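FAD-dependent pyridine nucleotide-disulphide oxidoreductase (PDB 3IWA) probably uses FAD to pass electrons between a pyridine nucleotide and a disulphide or related acceptor, as in other members of its oxidoreductase family. Local coordinates at residues V367-E372 with G454-N459; L390-P395 with P427-I432. One frame throughout, in Å; residues are numbered along the deposited sequence.

Contact 1: V367-E372 with G454-N459; sequences VNVHVE and GNVADN
Val369 on strand 367-372 presses its two methyls against the side chain of Val456 and the backbone and CB of Ala457. The bump is the forked end of Val369. The hollow lies between the side chain of Val456 and the small side chain of Ala457 on helix 454-459. With chi1 at 178°, CG1 of Val369 stands opposite its own backbone N and is carried onto Val456, where it meets CG1 at 3.5 Å. That is tighter than usual for two methyl carbons. The same CG1 of Val369 lies 3.8 Å from the backbone N of Ala457, so this branch reaches down to the helix backbone. The other branch, CG2 of Val369, rests on CB of Ala457 at 3.9 Å. The small side chain of Ala457 is consistent with the close approach here: CA of Val369 and CA of Ala457 are 5.9 Å apart.

Val456 is the bump that the helix sends back. It fits between Val369 and Val371, two residues on one face of the strand. Its CG1 goes to Val369, while its CG2 meets CG2 of Val371 at 4.0 Å. The contact is wholly apolar. Farther round the helix, Asp458 forms salt bridges with Arg397 and with Arg320 of the second subunit.

The N-to-C directions of 367-372 and 454-459 differ by 137°, closer to antiparallel than to parallel. Within this chain, strand 366-372 is an outermost strand of the antiparallel sheet in the dimerisation domain. Strand 386-393 lies beside it, and helix 449-461 covers one face, where Val371 also touches Ile449 and Ala453.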
ATOM      1  N   VAL A 367      18.611  -9.616  -8.757  1.00 44.50           N
ATOM      2  CA  VAL A 367      19.476  -8.766  -7.973  1.00 44.65           C
ATOM      3  C   VAL A 367      18.696  -8.160  -6.818  1.00 44.02           C
ATOM      4  O   VAL A 367      17.536  -7.806  -6.948  1.00 44.72           O
ATOM      5  CB  VAL A 367      20.162  -7.677  -8.857  1.00 45.17           C
ATOM      6  CG1 VAL A 367      19.347  -7.371 -10.087  1.00 45.75           C
ATOM      7  CG2 VAL A 367      20.368  -6.419  -8.096  1.00 47.67           C
ATOM      8  N   ASN A 368      19.345  -8.075  -5.678  1.00 43.63           N
ATOM      9  CA  ASN A 368      18.792  -7.482  -4.505  1.00 43.73           C
ATOM     10  C   ASN A 368      19.303  -6.050  -4.376  1.00 44.38           C
ATOM     11  O   ASN A 368      20.499  -5.824  -4.178  1.00 44.32           O
ATOM     12  CB  ASN A 368      19.235  -8.288  -3.290  1.00 43.61           C
ATOM     13  CG  ASN A 368      18.316  -8.128  -2.094  1.00 43.37           C
ATOM     14  OD1 ASN A 368      18.777  -8.046  -0.964  1.00 47.04           O
ATOM     15  ND2 ASN A 368      17.017  -8.121  -2.327  1.00 41.83           N
ATOM     16  N   VAL A 369      18.389  -5.094  -4.482  1.00 44.72           N
ATOM     17  CA  VAL A 369      18.685  -3.667  -4.338  1.00 45.30           C
ATOM     18  C   VAL A 369      18.204  -3.144  -2.979  1.00 45.44           C
ATOM     19  O   VAL A 369      17.051  -3.279  -2.640  1.00 44.99           O
ATOM     20  CB  VAL A 369      17.938  -2.916  -5.455  1.00 45.75           C
ATOM     21  CG1 VAL A 369      18.146  -1.424  -5.365  1.00 46.78           C
ATOM     22  CG2 VAL A 369      18.372  -3.442  -6.800  1.00 46.61           C
ATOM     23  N   HIS A 370      19.074  -2.537  -2.203  1.00 46.39           N
ATOM     24  CA  HIS A 370      18.665  -2.004  -0.907  1.00 48.05           C
ATOM     25  C   HIS A 370      18.695  -0.474  -0.865  1.00 48.25           C
ATOM     26  O   HIS A 370      19.425   0.168  -1.579  1.00 47.47           O
ATOM     27  CB  HIS A 370      19.516  -2.576   0.222  1.00 48.61           C
ATOM     28  CG  HIS A 370      20.976  -2.455  -0.021  1.00 52.58           C
ATOM     29  ND1 HIS A 370      21.707  -1.359   0.391  1.00 58.39           N
ATOM     30  CD2 HIS A 370      21.842  -3.262  -0.682  1.00 56.25           C
ATOM     31  CE1 HIS A 370      22.967  -1.501   0.007  1.00 58.61           C
ATOM     32  NE2 HIS A 370      23.076  -2.649  -0.644  1.00 58.43           N
ATOM     33  N   VAL A 371      17.881   0.072   0.011  1.00 49.61           N
ATOM     34  CA  VAL A 371      17.760   1.475   0.215  1.00 51.80           C
ATOM     35  C   VAL A 371      17.506   1.665   1.687  1.00 53.50           C
ATOM     36  O   VAL A 371      16.753   0.892   2.275  1.00 53.29           O
ATOM     37  CB  VAL A 371      16.553   2.004  -0.551  1.00 52.31           C
ATOM     38  CG1 VAL A 371      16.166   3.318  -0.000  1.00 53.72           C
ATOM     39  CG2 VAL A 371      16.855   2.076  -2.059  1.00 51.60           C
ATOM     40  N   GLU A 372      18.155   2.665   2.284  1.00 56.24           N
ATOM     41  CA  GLU A 372      17.941   3.026   3.703  1.00 58.93           C
ATOM     42  C   GLU A 372      17.545   4.488   3.822  1.00 60.63           C
ATOM     43  O   GLU A 372      17.832   5.273   2.922  1.00 60.87           O
ATOM     44  CB  GLU A 372      19.195   2.774   4.555  1.00 59.43           C
ATOM     45  CG  GLU A 372      19.629   1.317   4.605  1.00 60.58           C
ATOM     46  CD  GLU A 372      20.255   0.848   3.303  1.00 62.53           C
ATOM     47  OE1 GLU A 372      21.005   1.636   2.687  1.00 65.21           O
ATOM     48  OE2 GLU A 372      20.013  -0.306   2.900  1.00 64.44           O
ATOM     49  N   GLY A 454      12.936   1.949  -6.682  1.00 37.86           N
ATOM     50  CA  GLY A 454      12.799   1.739  -8.129  1.00 37.65           C
ATOM     51  C   GLY A 454      13.859   2.484  -8.956  1.00 37.81           C
ATOM     52  O   GLY A 454      14.339   1.978  -9.952  1.00 36.85           O
ATOM     53  N   ASN A 455      14.241   3.675  -8.516  1.00 37.88           N
ATOM     54  CA  ASN A 455      15.282   4.454  -9.207  1.00 38.52           C
ATOM     55  C   ASN A 455      16.682   3.826  -9.037  1.00 39.08           C
ATOM     56  O   ASN A 455      17.413   3.678 -10.022  1.00 38.44           O
ATOM     57  CB  ASN A 455      15.279   5.908  -8.717  1.00 37.90           C
ATOM     58  CG  ASN A 455      13.948   6.654  -9.045  1.00 36.66           C
ATOM     59  OD1 ASN A 455      13.092   6.196  -9.819  1.00 34.69           O
ATOM     60  ND2 ASN A 455      13.805   7.795  -8.449  1.00 34.02           N
ATOM     61  N   VAL A 456      17.023   3.434  -7.806  1.00 39.53           N
ATOM     62  CA  VAL A 456      18.266   2.713  -7.551  1.00 40.64           C
ATOM     63  C   VAL A 456      18.355   1.398  -8.324  1.00 42.09           C
ATOM     64  O   VAL A 456      19.390   1.090  -8.900  1.00 43.33           O
ATOM     65  CB  VAL A 456      18.505   2.448  -6.066  1.00 41.14           C
ATOM     66  CG1 VAL A 456      19.760   1.598  -5.897  1.00 40.96           C
ATOM     67  CG2 VAL A 456      18.608   3.749  -5.294  1.00 38.75           C
ATOM     68  N   ALA A 457      17.257   0.657  -8.423  1.00 43.19           N
ATOM     69  CA  ALA A 457      17.236  -0.580  -9.208  1.00 43.74           C
ATOM     70  C   ALA A 457      17.395  -0.374 -10.734  1.00 44.94           C
ATOM     71  O   ALA A 457      18.000  -1.187 -11.447  1.00 45.05           O
ATOM     72  CB  ALA A 457      15.940  -1.323  -8.919  1.00 43.24           C
ATOM     73  N   ASP A 458      16.763   0.667 -11.257  1.00 46.19           N
ATOM     74  CA  ASP A 458      16.940   1.039 -12.658  1.00 47.00           C
ATOM     75  C   ASP A 458      18.407   1.458 -12.883  1.00 47.22           C
ATOM     76  O   ASP A 458      19.003   1.095 -13.887  1.00 46.59           O
ATOM     77  CB  ASP A 458      15.968   2.163 -13.024  1.00 47.62           C
ATOM     78  CG  ASP A 458      16.255   2.793 -14.377  1.00 47.63           C
ATOM     79  OD1 ASP A 458      16.654   2.114 -15.335  1.00 48.92           O
ATOM     80  OD2 ASP A 458      16.033   3.992 -14.480  1.00 50.40           O
ATOM     81  N   ASN A 459      18.973   2.187 -11.924  1.00 47.95           N
ATOM     82  CA  ASN A 459      20.400   2.505 -11.937  1.00 49.12           C
ATOM     83  C   ASN A 459      21.332   1.263 -11.818  1.00 50.93           C
ATOM     84  O   ASN A 459      22.293   1.107 -12.604  1.00 50.69           O
ATOM     85  CB  ASN A 459      20.730   3.527 -10.831  1.00 48.69           C
ATOM     86  CG  ASN A 459      20.173   4.912 -11.126  1.00 46.60           C
ATOM     87  OD1 ASN A 459      19.704   5.187 -12.228  1.00 41.22           O
ATOM     88  ND2 ASN A 459      20.187   5.768 -10.127  1.00 44.99           N
TER

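Contact 2: L390-P395 with P427-I432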
ATOM      1  N   LEU A 390      14.543  -4.646  -2.667  1.00 34.60           N
ATOM      2  CA  LEU A 390      13.698  -4.852  -3.808  1.00 34.61           C
ATOM      3  C   LEU A 390      14.367  -5.901  -4.644  1.00 35.05           C
ATOM      4  O   LEU A 390      15.576  -5.804  -4.887  1.00 35.38           O
ATOM      5  CB  LEU A 390      13.561  -3.548  -4.611  1.00 34.25           C
ATOM      6  CG  LEU A 390      12.457  -3.409  -5.671  1.00 34.19           C
ATOM      7  CD1 LEU A 390      11.078  -3.287  -4.980  1.00 29.10           C
ATOM      8  CD2 LEU A 390      12.700  -2.161  -6.642  1.00 30.52           C
ATOM      9  N   VAL A 391      13.601  -6.909  -5.067  1.00 34.97           N
ATOM     10  CA  VAL A 391      14.163  -8.043  -5.793  1.00 34.27           C
ATOM     11  C   VAL A 391      13.722  -7.977  -7.210  1.00 34.90           C
ATOM     12  O   VAL A 391      12.546  -7.953  -7.493  1.00 35.37           O
ATOM     13  CB  VAL A 391      13.762  -9.406  -5.163  1.00 34.79           C
ATOM     14  CG1 VAL A 391      14.472 -10.506  -5.846  1.00 32.37           C
ATOM     15  CG2 VAL A 391      14.090  -9.445  -3.667  1.00 31.38           C
ATOM     16  N   VAL A 392      14.682  -7.963  -8.128  1.00 36.96           N
ATOM     17  CA  VAL A 392      14.424  -7.610  -9.524  1.00 36.94           C
ATOM     18  C   VAL A 392      15.005  -8.646 -10.468  1.00 38.41           C
ATOM     19  O   VAL A 392      16.152  -9.061 -10.311  1.00 38.75           O
ATOM     20  CB  VAL A 392      15.078  -6.246  -9.845  1.00 37.28           C
ATOM     21  CG1 VAL A 392      14.899  -5.899 -11.303  1.00 37.47           C
ATOM     22  CG2 VAL A 392      14.517  -5.164  -8.941  1.00 32.62           C
ATOM     23  N   ASP A 393      14.240  -9.042 -11.477  1.00 39.58           N
ATOM     24  CA  ASP A 393      14.772  -9.895 -12.492  1.00 41.44           C
ATOM     25  C   ASP A 393      15.531  -9.069 -13.532  1.00 42.83           C
ATOM     26  O   ASP A 393      14.932  -8.222 -14.164  1.00 43.13           O
ATOM     27  CB  ASP A 393      13.653 -10.636 -13.208  1.00 42.44           C
ATOM     28  CG  ASP A 393      14.182 -11.640 -14.232  1.00 41.81           C
ATOM     29  OD1 ASP A 393      15.164 -12.321 -13.893  1.00 42.55           O
ATOM     30  OD2 ASP A 393      13.612 -11.757 -15.337  1.00 44.36           O
ATOM     31  N   ARG A 394      16.816  -9.343 -13.745  1.00 44.26           N
ATOM     32  CA  ARG A 394      17.613  -8.567 -14.719  1.00 45.89           C
ATOM     33  C   ARG A 394      17.034  -8.452 -16.126  1.00 45.72           C
ATOM     34  O   ARG A 394      16.792  -7.344 -16.594  1.00 46.32           O
ATOM     35  CB  ARG A 394      19.063  -9.057 -14.806  1.00 46.70           C
ATOM     36  CG  ARG A 394      20.034  -8.310 -13.897  1.00 50.43           C
ATOM     37  CD  ARG A 394      21.507  -8.471 -14.336  1.00 54.49           C
ATOM     38  NE  ARG A 394      22.375  -8.479 -13.159  1.00 58.64           N
ATOM     39  CZ  ARG A 394      22.980  -7.406 -12.628  1.00 63.01           C
ATOM     40  NH1 ARG A 394      22.861  -6.189 -13.173  1.00 62.49           N
ATOM     41  NH2 ARG A 394      23.740  -7.557 -11.533  1.00 64.95           N
ATOM     42  N   PRO A 395      16.815  -9.578 -16.814  1.00 45.90           N
ATOM     43  CA  PRO A 395      16.380  -9.466 -18.218  1.00 45.99           C
ATOM     44  C   PRO A 395      14.993  -8.902 -18.509  1.00 46.37           C
ATOM     45  O   PRO A 395      14.753  -8.374 -19.604  1.00 47.18           O
ATOM     46  CB  PRO A 395      16.435 -10.911 -18.740  1.00 46.35           C
ATOM     47  CG  PRO A 395      16.820 -11.785 -17.560  1.00 46.14           C
ATOM     48  CD  PRO A 395      17.372 -10.903 -16.498  1.00 45.74           C
ATOM     49  N   PRO A 427       4.644  -5.948 -12.192  1.00 41.49           N
ATOM     50  CA  PRO A 427       5.252  -4.661 -12.393  1.00 40.51           C
ATOM     51  C   PRO A 427       6.741  -4.777 -12.733  1.00 40.60           C
ATOM     52  O   PRO A 427       7.392  -5.789 -12.398  1.00 40.13           O
ATOM     53  CB  PRO A 427       5.096  -4.022 -11.038  1.00 40.26           C
ATOM     54  CG  PRO A 427       5.248  -5.163 -10.109  1.00 40.75           C
ATOM     55  CD  PRO A 427       4.559  -6.297 -10.770  1.00 41.05           C
ATOM     56  N   THR A 428       7.266  -3.744 -13.393  1.00 40.05           N
ATOM     57  CA  THR A 428       8.670  -3.655 -13.727  1.00 39.52           C
ATOM     58  C   THR A 428       9.212  -2.537 -12.844  1.00 38.63           C
ATOM     59  O   THR A 428       8.458  -1.923 -12.116  1.00 36.92           O
ATOM     60  CB  THR A 428       8.899  -3.299 -15.237  1.00 40.51           C
ATOM     61  OG1 THR A 428       8.330  -2.004 -15.520  1.00 42.15           O
ATOM     62  CG2 THR A 428       8.301  -4.361 -16.192  1.00 40.21           C
ATOM     63  N   VAL A 429      10.516  -2.280 -12.930  1.00 38.31           N
ATOM     64  CA  VAL A 429      11.199  -1.274 -12.126  1.00 37.88           C
ATOM     65  C   VAL A 429      10.616   0.126 -12.358  1.00 38.14           C
ATOM     66  O   VAL A 429      10.495   0.939 -11.430  1.00 38.00           O
ATOM     67  CB  VAL A 429      12.691  -1.284 -12.459  1.00 38.76           C
ATOM     68  CG1 VAL A 429      13.385  -0.012 -11.984  1.00 37.48           C
ATOM     69  CG2 VAL A 429      13.337  -2.551 -11.854  1.00 39.87           C
ATOM     70  N   GLU A 430      10.234   0.392 -13.591  1.00 37.52           N
ATOM     71  CA  GLU A 430       9.602   1.636 -13.914  1.00 39.30           C
ATOM     72  C   GLU A 430       8.265   1.796 -13.138  1.00 38.76           C
ATOM     73  O   GLU A 430       7.924   2.896 -12.731  1.00 39.10           O
ATOM     74  CB  GLU A 430       9.434   1.804 -15.453  1.00 39.68           C
ATOM     75  CG  GLU A 430       8.637   3.068 -15.832  1.00 46.04           C
ATOM     76  CD  GLU A 430       9.154   3.767 -17.102  1.00 52.34           C
ATOM     77  OE1 GLU A 430       9.929   4.737 -16.932  1.00 55.51           O
ATOM     78  OE2 GLU A 430       8.790   3.340 -18.242  1.00 55.69           O
ATOM     79  N   ASP A 431       7.528   0.705 -12.921  1.00 38.40           N
ATOM     80  CA  ASP A 431       6.274   0.802 -12.215  1.00 37.66           C
ATOM     81  C   ASP A 431       6.515   1.152 -10.793  1.00 36.54           C
ATOM     82  O   ASP A 431       5.674   1.821 -10.206  1.00 37.31           O
ATOM     83  CB  ASP A 431       5.462  -0.458 -12.300  1.00 38.54           C
ATOM     84  CG  ASP A 431       4.949  -0.698 -13.678  1.00 39.66           C
ATOM     85  OD1 ASP A 431       4.396   0.238 -14.277  1.00 45.06           O
ATOM     86  OD2 ASP A 431       5.135  -1.802 -14.186  1.00 41.08           O
ATOM     87  N   ILE A 432       7.673   0.762 -10.255  1.00 34.65           N
ATOM     88  CA  ILE A 432       8.035   1.087  -8.879  1.00 33.15           C
ATOM     89  C   ILE A 432       8.587   2.526  -8.789  1.00 33.24           C
ATOM     90  O   ILE A 432       8.212   3.273  -7.905  1.00 32.34           O
ATOM     91  CB  ILE A 432       9.049   0.108  -8.292  1.00 32.97           C
ATOM     92  CG1 ILE A 432       8.562  -1.332  -8.389  1.00 33.16           C
ATOM     93  CG2 ILE A 432       9.368   0.473  -6.847  1.00 29.40           C
ATOM     94  CD1 ILE A 432       7.161  -1.602  -7.935  1.00 32.57           C
TER
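Val392 and Leu390 on strand 386-393 pack against Val429 and Ile432 of the short helix 429-433. This is helix-on-sheet packing in the dimerisation domain of the pyridine nucleotide-disulphide oxidoreductase family. Both strand residues lie on the same face of the antiparallel sheet, and all four touching side chains are buried.

Pro427 leads into the helix and packs on Met422 of helix 409-423. Thr428 comes next, at the N-cap position. Its backbone N donates to OD2 of Asp431 at 3.0 Å, and the bond is nearly straight at 167°. The N-H meets the anti side of that oxygen, 20° out of the carboxylate plane. A weak bond from the Thr428 hydroxyl goes to the same oxygen. The carboxylate thus ties the residue before the helix to its first turn.

Val429 opens the helix and makes the closer of the two side-chain contacts. It crosses Val392 at about a right angle. Its chi1 of 163° sets CG2 beside the backbone N and across from the carbonyl carbon, and this is the branch turned to Val392. CG2 of Val429 bears on both methyls of Val392, at 3.7 Å from CG1 and 4.1 Å from CG2. It therefore faces the fork of Val392, with a bias to one prong.

Glu430 turns to the dimer partner, where its OE2 bonds to Thr332 OG1 of the second subunit. Asp431 also packs on Met422.

Ile432, one turn on from Val429, points back to the sheet. It also touches Val399 of strand 399-406, and Leu390 touches this same valine. The meeting with Leu390 is looser than the valine pair: CD2 of Leu390 lies 4.3 Å from the branch methyl CG2 of Ile432.

Contacts 1 and 2 use neighbouring strands of one antiparallel sheet. Strand 366-372 serves contact 1 and strand 386-393 serves contact 2. Backbone bonds probably join them, with Val369 O 2.9 Å from Leu390 N. The helices also follow each other in the chain, and Val429 touches Ala457. Both contacts are buried and apolar, with centres about 9 Å apart. Contact 1 lies at what is, within this chain, the sheet edge and includes the partly exposed Val456; in contact 2 every touching residue is buried. The chemistry facing the second subunit differs: it is ionic beside contact 1 and a hydrogen bond to a neutral hydroxyl beside contact 2.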